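Local coordinates for ancylostoma secreted protein 1 (PDB 3NT8) that is probably associated with the transition of infective hookworm larvae to parasitism, as a secreted protein built from two CAP domains, at residues Gln225-Asn230 / Met274-Glu279; Ile285-Lys290 / Phe382-Tyr387; Lys62-Lys67 / Trp189-Ala194. All coordinates share one frame; numbering follows the deposited sequence.

How the contacts relate
From the N terminus, contact 3 comes first: 62-67 meets 189-194 and closes a loop of 121 residues that contains the four-stranded sheet of the first CAP domain. Contact 1 then closes a shorter loop of 43 residues, including helix 235-253, and contact 2 follows with a loop of 91 residues. The three are in series and none nests or crosses. Contacts 1 and 2 belong to the second CAP domain, use the two ends of helix 278-288 and reach the same sheet; they touch where Asn230 meets Ile285 and Met274 meets Tyr387. Contact 3 lies on the opposite side of the chain's centre from the other two, its own centre about 37 Å from that of contact 1.

Contact 1 (Gln225-Asn230 / Met274-Glu279); sequences QQCPSN and MVYDCE
Cys227 and Cys278 meet with matching first torsions: each SG stands anti to its own carbonyl carbon, chi1 -55° in Cys227 and -69° in Cys278, and the sulfurs join in a disulfide. This cross-link ties the loop leading into helix 235-253 of the second CAP domain to the start of helix 278-288. The torsion about the S-S bond is -87°, that of a left-handed disulfide with the near-perpendicular twist of a relaxed one, and the CA atoms of Cys227 and Cys278 stand 5.5 Å apart.

Cys278 opens its helix directly behind the N-cap residue Asp277, whose OD2 caps the backbone N of Val280. The loop on the other side bends through a type I turn from Cys227 to Asn230, closed by a weak bond from Asn230 N to Cys227 O. The turn brings Asn230 back to the helix, where ND2 donates to Cys278 O at 3.0 Å through a somewhat bent bond, tilted from the plane of the carbonyl. This amide is a second clasp beside the disulfide. Glu281 bonds to the same ND2 through OE1 and to Tyr276 OH through OE2, so that one carboxylate connects the loop with the tyrosine that precedes the helix.

Gln226 flanks the bridge. Its backbone O lies 3.4 Å from Cys278 SG, while its side-chain OE1 comes within 4.2 Å of Tyr276 CB, a loose approach, and NE2 is bonded to Asp239 on helix 235-253. The tyrosine ring turns its edge to the disulfide: Cys227 SG sits close to the ring plane, 4.4 Å from Tyr276 CE2.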
loop_
_atom_site.group_PDB
_atom_site.type_symbol
_atom_site.label_atom_id
_atom_site.label_comp_id
_atom_site.label_asym_id
_atom_site.label_seq_id
_atom_site.Cartn_x
_atom_site.Cartn_y
_atom_site.Cartn_z
ATOM N N GLN A 225 11.813 -16.328 13.212
ATOM C CA GLN A 225 11.641 -17.485 14.092
ATOM C C GLN A 225 10.521 -18.466 13.659
ATOM O O GLN A 225 10.558 -19.647 14.046
ATOM C CB GLN A 225 11.460 -17.021 15.537
ATOM C CG GLN A 225 10.245 -16.049 15.736
ATOM C CD GLN A 225 10.150 -15.407 17.150
ATOM O OE1 GLN A 225 11.106 -14.760 17.642
ATOM N NE2 GLN A 225 8.958 -15.557 17.788
ATOM N N GLN A 226 9.551 -17.975 12.867
ATOM C CA GLN A 226 8.381 -18.773 12.481
ATOM C C GLN A 226 8.816 -19.913 11.570
ATOM O O GLN A 226 8.442 -21.077 11.812
ATOM C CB GLN A 226 7.297 -17.917 11.806
ATOM C CG GLN A 226 6.614 -16.929 12.745
ATOM C CD GLN A 226 5.416 -16.175 12.133
ATOM O OE1 GLN A 226 4.606 -16.748 11.447
ATOM N NE2 GLN A 226 5.332 -14.867 12.384
ATOM N N CYS A 227 9.618 -19.576 10.554
ATOM C CA CYS A 227 10.138 -20.528 9.575
ATOM C C CYS A 227 11.656 -20.412 9.418
ATOM O O CYS A 227 12.123 -19.718 8.552
ATOM C CB CYS A 227 9.468 -20.279 8.228
ATOM S SG CYS A 227 7.605 -20.320 8.260
ATOM N N PRO A 228 12.441 -21.092 10.267
ATOM C CA PRO A 228 13.909 -20.828 10.265
ATOM C C PRO A 228 14.656 -21.430 9.077
ATOM O O PRO A 228 15.743 -20.962 8.739
ATOM C CB PRO A 228 14.396 -21.468 11.577
ATOM C CG PRO A 228 13.132 -21.890 12.331
ATOM C CD PRO A 228 12.050 -22.051 11.315
ATOM N N SER A 229 14.093 -22.471 8.458
ATOM C CA SER A 229 14.671 -23.061 7.267
ATOM C C SER A 229 14.527 -22.227 5.993
ATOM O O SER A 229 15.228 -22.487 5.018
ATOM C CB SER A 229 14.042 -24.425 7.035
ATOM O OG SER A 229 14.367 -25.245 8.144
ATOM N N ASN A 230 13.617 -21.248 5.977
ATOM C CA ASN A 230 13.402 -20.418 4.792
ATOM C C ASN A 230 14.191 -19.105 4.876
ATOM O O ASN A 230 14.495 -18.589 5.967
ATOM C CB ASN A 230 11.874 -20.150 4.514
ATOM C CG ASN A 230 11.023 -21.447 4.399
ATOM O OD1 ASN A 230 11.475 -22.445 3.850
ATOM N ND2 ASN A 230 9.756 -21.399 4.866
ATOM N N MET A 274 -7.261 -18.612 8.553
ATOM C CA MET A 274 -5.984 -19.042 7.965
ATOM C C MET A 274 -4.868 -19.126 8.988
ATOM O O MET A 274 -4.775 -18.316 9.900
ATOM C CB MET A 274 -5.532 -18.104 6.824
ATOM C CG MET A 274 -6.296 -18.264 5.532
ATOM S SD MET A 274 -5.964 -16.953 4.358
ATOM C CE MET A 274 -6.688 -17.727 2.915
ATOM N N VAL A 275 -4.003 -20.100 8.782
ATOM C CA VAL A 275 -2.771 -20.201 9.541
ATOM C C VAL A 275 -1.584 -20.084 8.556
ATOM O O VAL A 275 -1.693 -20.559 7.408
ATOM C CB VAL A 275 -2.690 -21.541 10.371
ATOM C CG1 VAL A 275 -3.697 -21.554 11.504
ATOM C CG2 VAL A 275 -2.927 -22.734 9.532
ATOM N N TYR A 276 -0.497 -19.465 9.005
ATOM C CA TYR A 276 0.734 -19.402 8.267
ATOM C C TYR A 276 1.470 -20.764 8.198
ATOM O O TYR A 276 1.571 -21.476 9.191
ATOM C CB TYR A 276 1.637 -18.295 8.829
ATOM C CG TYR A 276 2.504 -17.721 7.735
ATOM C CD1 TYR A 276 2.021 -16.745 6.887
ATOM C CD2 TYR A 276 3.795 -18.219 7.493
ATOM C CE1 TYR A 276 2.791 -16.274 5.844
ATOM C CE2 TYR A 276 4.542 -17.735 6.497
ATOM C CZ TYR A 276 4.056 -16.754 5.679
ATOM O OH TYR A 276 4.834 -16.285 4.632
ATOM N N ASP A 277 1.974 -21.139 7.027
ATOM C CA ASP A 277 2.526 -22.469 6.831
ATOM C C ASP A 277 3.858 -22.361 6.137
ATOM O O ASP A 277 3.966 -21.852 4.986
ATOM C CB ASP A 277 1.550 -23.338 6.038
ATOM C CG ASP A 277 2.030 -24.758 5.879
ATOM O OD1 ASP A 277 1.463 -25.641 6.517
ATOM O OD2 ASP A 277 2.979 -25.023 5.133
ATOM N N CYS A 278 4.887 -22.866 6.808
ATOM C CA CYS A 278 6.242 -22.744 6.330
ATOM C C CYS A 278 6.489 -23.396 4.981
ATOM O O CYS A 278 7.216 -22.830 4.128
ATOM C CB CYS A 278 7.202 -23.283 7.409
ATOM S SG CYS A 278 7.233 -22.229 8.853
ATOM N N GLU A 279 5.894 -24.573 4.774
ATOM C CA GLU A 279 6.081 -25.348 3.547
ATOM C C GLU A 279 5.459 -24.608 2.353
ATOM O O GLU A 279 5.974 -24.655 1.226
ATOM C CB GLU A 279 5.501 -26.806 3.663
ATOM C CG GLU A 279 6.162 -27.693 4.745
ATOM C CD GLU A 279 7.681 -27.994 4.472
ATOM O OE1 GLU A 279 7.977 -29.125 3.999
ATOM O OE2 GLU A 279 8.573 -27.120 4.729
#

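Contact 2 (Ile285-Lys290 / Phe382-Tyr387); sequences IRHGNK and FGVCQY
His287 and Phe382 pair as an offset edge-to-face stack, the phenyl edge directed at the imidazole face, with the ring planes at 68° and the centroids of the His287 and Phe382 rings 5.9 Å apart. Both side chains leave the backbone with CG anti to N (chi1 179° in His287, -174° in Phe382), and the rings meet between the end of helix 278-288 and the strand.

The dense part of the contact gathers round Gly288 and Val384. Gly288 O lies in the plane of the phenyl ring, at its edge, 3.3 Å from Phe382 CD2, so that the partly positive rim of the ring meets the carbonyl oxygen. Val384 wedges in beside it: CG2 is 4.0 Å from Gly288 CA and 3.8 Å from His287 CD2, and it also rests on one face of the Phe382 ring, offset toward the rim. The other methyl, CG1, approaches His287 CD2 in the plane of the imidazole. With no side chain on Gly288, the helix backbone itself packs against valine and phenylalanine. NE2 of the buried His287 is hydrogen-bonded to Gln294 O.

Contacts are slacker at Gln386, whose NE2 stays 4.4 Å from His287 CB; its amide is bonded instead to Ser283 OG through OE1 and to Glu306 OE2 through NE2. Arg286, Asn289 and Lys290 make up the solvent side of the helix end.

Phe382, Val384 and Gln386 alternate along strand 381-388 and direct their side chains to helix 278-288. On the other face of the sheet, Cys385 forms a disulfide with Cys372 of strand 369-376, and Tyr387 OH is hydrogen-bonded to His245 of helix 235-253.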
loop_
_atom_site.group_PDB
_atom_site.type_symbol
_atom_site.label_atom_id
_atom_site.label_comp_id
_atom_site.label_asym_id
_atom_site.label_seq_id
_atom_site.Cartn_x
_atom_site.Cartn_y
_atom_site.Cartn_z
ATOM N N ILE A 285 8.384 -19.142 -2.113
ATOM C CA ILE A 285 9.748 -18.632 -2.236
ATOM C C ILE A 285 10.454 -19.158 -3.489
ATOM O O ILE A 285 11.098 -18.387 -4.171
ATOM C CB ILE A 285 10.596 -18.939 -0.994
ATOM C CG1 ILE A 285 10.075 -18.119 0.193
ATOM C CG2 ILE A 285 12.099 -18.651 -1.259
ATOM C CD1 ILE A 285 10.808 -18.359 1.466
ATOM N N ARG A 286 10.259 -20.444 -3.814
ATOM C CA ARG A 286 10.849 -21.052 -4.991
ATOM C C ARG A 286 10.447 -20.406 -6.282
ATOM O O ARG A 286 11.275 -20.219 -7.170
ATOM C CB ARG A 286 10.449 -22.527 -5.035
ATOM C CG ARG A 286 11.416 -23.384 -4.218
ATOM C CD ARG A 286 11.284 -24.864 -4.610
ATOM N NE ARG A 286 9.988 -25.358 -4.204
ATOM C CZ ARG A 286 9.700 -25.808 -2.992
ATOM N NH1 ARG A 286 10.649 -25.840 -2.064
ATOM N NH2 ARG A 286 8.466 -26.264 -2.747
ATOM N N HIS A 287 9.153 -20.114 -6.388
ATOM C CA HIS A 287 8.639 -19.430 -7.511
ATOM C C HIS A 287 8.988 -17.930 -7.529
ATOM O O HIS A 287 9.372 -17.349 -8.588
ATOM C CB HIS A 287 7.152 -19.618 -7.526
ATOM C CG HIS A 287 6.499 -18.912 -8.658
ATOM N ND1 HIS A 287 6.842 -19.148 -9.966
ATOM C CD2 HIS A 287 5.563 -17.933 -8.679
ATOM C CE1 HIS A 287 6.129 -18.365 -10.747
ATOM N NE2 HIS A 287 5.346 -17.617 -9.993
ATOM N N GLY A 288 8.843 -17.282 -6.386
ATOM C CA GLY A 288 9.324 -15.906 -6.256
ATOM C C GLY A 288 10.759 -15.667 -6.748
ATOM O O GLY A 288 11.002 -14.687 -7.489
ATOM N N ASN A 289 11.708 -16.516 -6.328
ATOM C CA ASN A 289 13.162 -16.355 -6.663
ATOM C C ASN A 289 13.493 -16.424 -8.189
ATOM O O ASN A 289 14.526 -15.961 -8.650
ATOM C CB ASN A 289 13.995 -17.364 -5.862
ATOM C CG ASN A 289 13.980 -17.074 -4.377
ATOM O OD1 ASN A 289 13.519 -16.002 -3.971
ATOM N ND2 ASN A 289 14.467 -18.014 -3.549
ATOM N N LYS A 290 12.565 -16.954 -8.967
ATOM C CA LYS A 290 12.743 -17.019 -10.421
ATOM C C LYS A 290 12.592 -15.681 -11.122
ATOM O O LYS A 290 13.121 -15.511 -12.224
ATOM C CB LYS A 290 11.778 -18.036 -11.027
ATOM C CG LYS A 290 12.162 -19.460 -10.685
ATOM C CD LYS A 290 11.126 -20.401 -11.302
ATOM C CE LYS A 290 11.324 -21.811 -10.783
ATOM N NZ LYS A 290 10.236 -22.663 -11.255
ATOM N N PHE A 382 8.541 -8.287 -6.436
ATOM C CA PHE A 382 7.659 -9.402 -6.812
ATOM C C PHE A 382 7.045 -10.024 -5.562
ATOM O O PHE A 382 7.757 -10.352 -4.629
ATOM C CB PHE A 382 8.536 -10.433 -7.572
ATOM C CG PHE A 382 7.767 -11.605 -8.184
ATOM C CD1 PHE A 382 6.453 -11.461 -8.546
ATOM C CD2 PHE A 382 8.395 -12.841 -8.420
ATOM C CE1 PHE A 382 5.752 -12.519 -9.129
ATOM C CE2 PHE A 382 7.705 -13.875 -8.991
ATOM C CZ PHE A 382 6.369 -13.699 -9.359
ATOM N N GLY A 383 5.711 -10.137 -5.522
ATOM C CA GLY A 383 4.997 -10.666 -4.359
ATOM C C GLY A 383 4.170 -11.892 -4.777
ATOM O O GLY A 383 3.425 -11.828 -5.753
ATOM N N VAL A 384 4.380 -13.018 -4.107
ATOM C CA VAL A 384 3.688 -14.298 -4.418
ATOM C C VAL A 384 3.042 -14.817 -3.131
ATOM O O VAL A 384 3.711 -14.926 -2.084
ATOM C CB VAL A 384 4.647 -15.407 -4.991
ATOM C CG1 VAL A 384 3.853 -16.790 -5.272
ATOM C CG2 VAL A 384 5.416 -14.949 -6.254
ATOM N N CYS A 385 1.746 -15.106 -3.158
ATOM C CA CYS A 385 1.165 -15.891 -2.070
ATOM C C CYS A 385 0.537 -17.198 -2.586
ATOM O O CYS A 385 -0.129 -17.232 -3.619
ATOM C CB CYS A 385 0.049 -15.119 -1.369
ATOM S SG CYS A 385 0.608 -13.764 -0.319
ATOM N N GLN A 386 0.659 -18.242 -1.788
ATOM C CA GLN A 386 0.141 -19.570 -2.171
ATOM C C GLN A 386 -0.790 -20.065 -1.086
ATOM O O GLN A 386 -0.677 -19.696 0.061
ATOM C CB GLN A 386 1.274 -20.586 -2.448
ATOM C CG GLN A 386 2.014 -20.353 -3.782
ATOM C CD GLN A 386 3.064 -21.425 -4.078
ATOM O OE1 GLN A 386 3.193 -22.429 -3.364
ATOM N NE2 GLN A 386 3.808 -21.216 -5.161
ATOM N N TYR A 387 -1.689 -20.930 -1.456
ATOM C CA TYR A 387 -2.941 -21.134 -0.736
ATOM C C TYR A 387 -3.293 -22.591 -0.717
ATOM O O TYR A 387 -3.497 -23.196 -1.780
ATOM C CB TYR A 387 -4.054 -20.334 -1.409
ATOM C CG TYR A 387 -3.867 -18.788 -1.363
ATOM C CD1 TYR A 387 -4.441 -18.003 -0.333
ATOM C CD2 TYR A 387 -3.205 -18.103 -2.392
ATOM C CE1 TYR A 387 -4.300 -16.657 -0.312
ATOM C CE2 TYR A 387 -3.098 -16.728 -2.394
ATOM C CZ TYR A 387 -3.616 -16.019 -1.325
ATOM O OH TYR A 387 -3.474 -14.661 -1.282
#

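Contact 3 (Lys62-Lys67 / Trp189-Ala194); sequences KLNPAK and WETGQA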
loop_
_atom_site.group_PDB
_atom_site.type_symbol
_atom_site.label_atom_id
_atom_site.label_comp_id
_atom_site.label_asym_id
_atom_site.label_seq_id
_atom_site.Cartn_x
_atom_site.Cartn_y
_atom_site.Cartn_z
ATOM N N LYS A 62 -14.202 21.514 1.437
ATOM C CA LYS A 62 -13.001 21.093 2.135
ATOM C C LYS A 62 -12.703 19.638 1.911
ATOM O O LYS A 62 -13.635 18.787 1.863
ATOM C CB LYS A 62 -13.122 21.314 3.658
ATOM C CG LYS A 62 -13.266 22.752 4.098
ATOM C CD LYS A 62 -11.938 23.510 3.937
ATOM C CE LYS A 62 -12.131 24.930 4.419
ATOM N NZ LYS A 62 -10.893 25.640 4.293
ATOM N N LEU A 63 -11.400 19.313 1.859
ATOM C CA LEU A 63 -10.990 17.919 1.878
ATOM C C LEU A 63 -11.405 17.248 3.139
ATOM O O LEU A 63 -11.370 17.871 4.213
ATOM C CB LEU A 63 -9.469 17.802 1.745
ATOM C CG LEU A 63 -8.915 18.243 0.392
ATOM C CD1 LEU A 63 -7.386 18.321 0.400
ATOM C CD2 LEU A 63 -9.394 17.309 -0.715
ATOM N N ASN A 64 -11.705 15.949 3.054
ATOM C CA ASN A 64 -11.965 15.180 4.259
ATOM C C ASN A 64 -10.809 15.191 5.265
ATOM O O ASN A 64 -9.665 15.076 4.859
ATOM C CB ASN A 64 -12.269 13.709 3.910
ATOM C CG ASN A 64 -13.566 13.547 3.191
ATOM O OD1 ASN A 64 -14.568 14.129 3.616
ATOM N ND2 ASN A 64 -13.563 12.766 2.056
ATOM N N PRO A 65 -11.111 15.267 6.585
ATOM C CA PRO A 65 -10.098 15.084 7.649
ATOM C C PRO A 65 -9.476 13.692 7.620
ATOM O O PRO A 65 -10.088 12.763 7.090
ATOM C CB PRO A 65 -10.920 15.203 8.931
ATOM C CG PRO A 65 -12.329 14.849 8.525
ATOM C CD PRO A 65 -12.432 15.554 7.179
ATOM N N ALA A 66 -8.301 13.551 8.245
ATOM C CA ALA A 66 -7.543 12.335 8.146
ATOM C C ALA A 66 -7.168 11.719 9.482
ATOM O O ALA A 66 -6.574 12.387 10.340
ATOM C CB ALA A 66 -6.280 12.566 7.322
ATOM N N LYS A 67 -7.411 10.415 9.617
ATOM C CA LYS A 67 -6.824 9.672 10.709
ATOM C C LYS A 67 -5.539 9.045 10.192
ATOM O O LYS A 67 -5.347 8.916 8.954
ATOM C CB LYS A 67 -7.796 8.617 11.226
ATOM C CG LYS A 67 -8.310 7.612 10.197
ATOM C CD LYS A 67 -9.209 6.557 10.902
ATOM C CE LYS A 67 -9.696 5.474 9.938
ATOM N NZ LYS A 67 -10.896 4.670 10.462
ATOM N N TRP A 189 -5.710 8.771 1.921
ATOM C CA TRP A 189 -5.800 8.756 3.391
ATOM C C TRP A 189 -7.204 8.265 3.773
ATOM O O TRP A 189 -8.177 8.297 2.962
ATOM C CB TRP A 189 -5.495 10.186 4.018
ATOM C CG TRP A 189 -6.569 11.232 3.680
ATOM C CD1 TRP A 189 -7.731 11.508 4.396
ATOM C CD2 TRP A 189 -6.579 12.144 2.566
ATOM N NE1 TRP A 189 -8.432 12.542 3.807
ATOM C CE2 TRP A 189 -7.747 12.952 2.685
ATOM C CE3 TRP A 189 -5.706 12.380 1.498
ATOM C CZ2 TRP A 189 -8.085 13.917 1.737
ATOM C CZ3 TRP A 189 -6.030 13.374 0.582
ATOM C CH2 TRP A 189 -7.229 14.107 0.689
ATOM N N GLU A 190 -7.353 7.895 5.041
ATOM C CA GLU A 190 -8.665 7.446 5.510
ATOM C C GLU A 190 -9.378 8.557 6.197
ATOM O O GLU A 190 -8.811 9.260 7.009
ATOM C CB GLU A 190 -8.524 6.217 6.413
ATOM C CG GLU A 190 -8.188 4.945 5.602
ATOM C CD GLU A 190 -8.171 3.674 6.437
ATOM O OE1 GLU A 190 -7.550 3.655 7.528
ATOM O OE2 GLU A 190 -8.776 2.685 5.965
ATOM N N THR A 191 -10.630 8.763 5.828
ATOM C CA THR A 191 -11.459 9.792 6.497
ATOM C C THR A 191 -11.623 9.427 8.008
ATOM O O THR A 191 -12.003 8.295 8.365
ATOM C CB THR A 191 -12.812 10.014 5.750
ATOM O OG1 THR A 191 -12.592 10.203 4.351
ATOM C CG2 THR A 191 -13.532 11.240 6.242
ATOM N N GLY A 192 -11.267 10.370 8.882
ATOM C CA GLY A 192 -11.602 10.250 10.290
ATOM C C GLY A 192 -11.073 11.438 11.015
ATOM O O GLY A 192 -10.480 12.317 10.394
ATOM N N GLN A 193 -11.321 11.537 12.317
ATOM C CA GLN A 193 -10.659 12.565 13.114
ATOM C C GLN A 193 -9.137 12.352 13.192
ATOM O O GLN A 193 -8.656 11.247 13.308
ATOM C CB GLN A 193 -11.215 12.569 14.537
ATOM C CG GLN A 193 -10.952 13.855 15.324
ATOM C CD GLN A 193 -11.365 13.752 16.794
ATOM O OE1 GLN A 193 -11.481 12.640 17.371
ATOM N NE2 GLN A 193 -11.576 14.905 17.415
ATOM N N ALA A 194 -8.402 13.456 13.204
ATOM C CA ALA A 194 -6.969 13.436 13.378
ATOM C C ALA A 194 -6.639 12.910 14.768
ATOM O O ALA A 194 -7.453 13.049 15.681
ATOM C CB ALA A 194 -6.429 14.824 13.202
HETATM O O HOH W 1 -5.005 7.333 6.548
#
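Trp189 packs against Leu63, Asn64 and Ala66, its CG held between its backbone N and carbonyl carbon (chi1 67°). CB starts 4.1 Å from Ala66 CB. That methyl comes closer to the pyrrole ring, 3.4 Å from Trp189 CD1, a snug apolar contact. Next along the indole, NE1 gives a weak, bent hydrogen bond to Asn64 O at 3.0 Å, and CE2 and CZ2 also stay near this oxygen. CZ2 reaches Leu63 CB, and at the far corner CH2 meets Leu63 CD2 at 4.1 Å, near the plane of the ring. Phe149 and Val153 of helix 147-153 also pack on the indole.

Beyond the tryptophan the backbones pair. Gly192 N donates to Pro65 O from above the carbonyl plane, and Lys67 N to Glu190 O at 3.2 Å, while one water spans Lys67 O and Glu190 N. Thr191 packs OG1 and CG2 on Asn64 CB, and Asn139 bonds to both Asn64 ND2 and Thr191 OG1.

With Ala66 and Thr191 as a non-hydrogen-bonded pair, this is a short, weakly bonded antiparallel beta ribbon, flanked by a buried tryptophan.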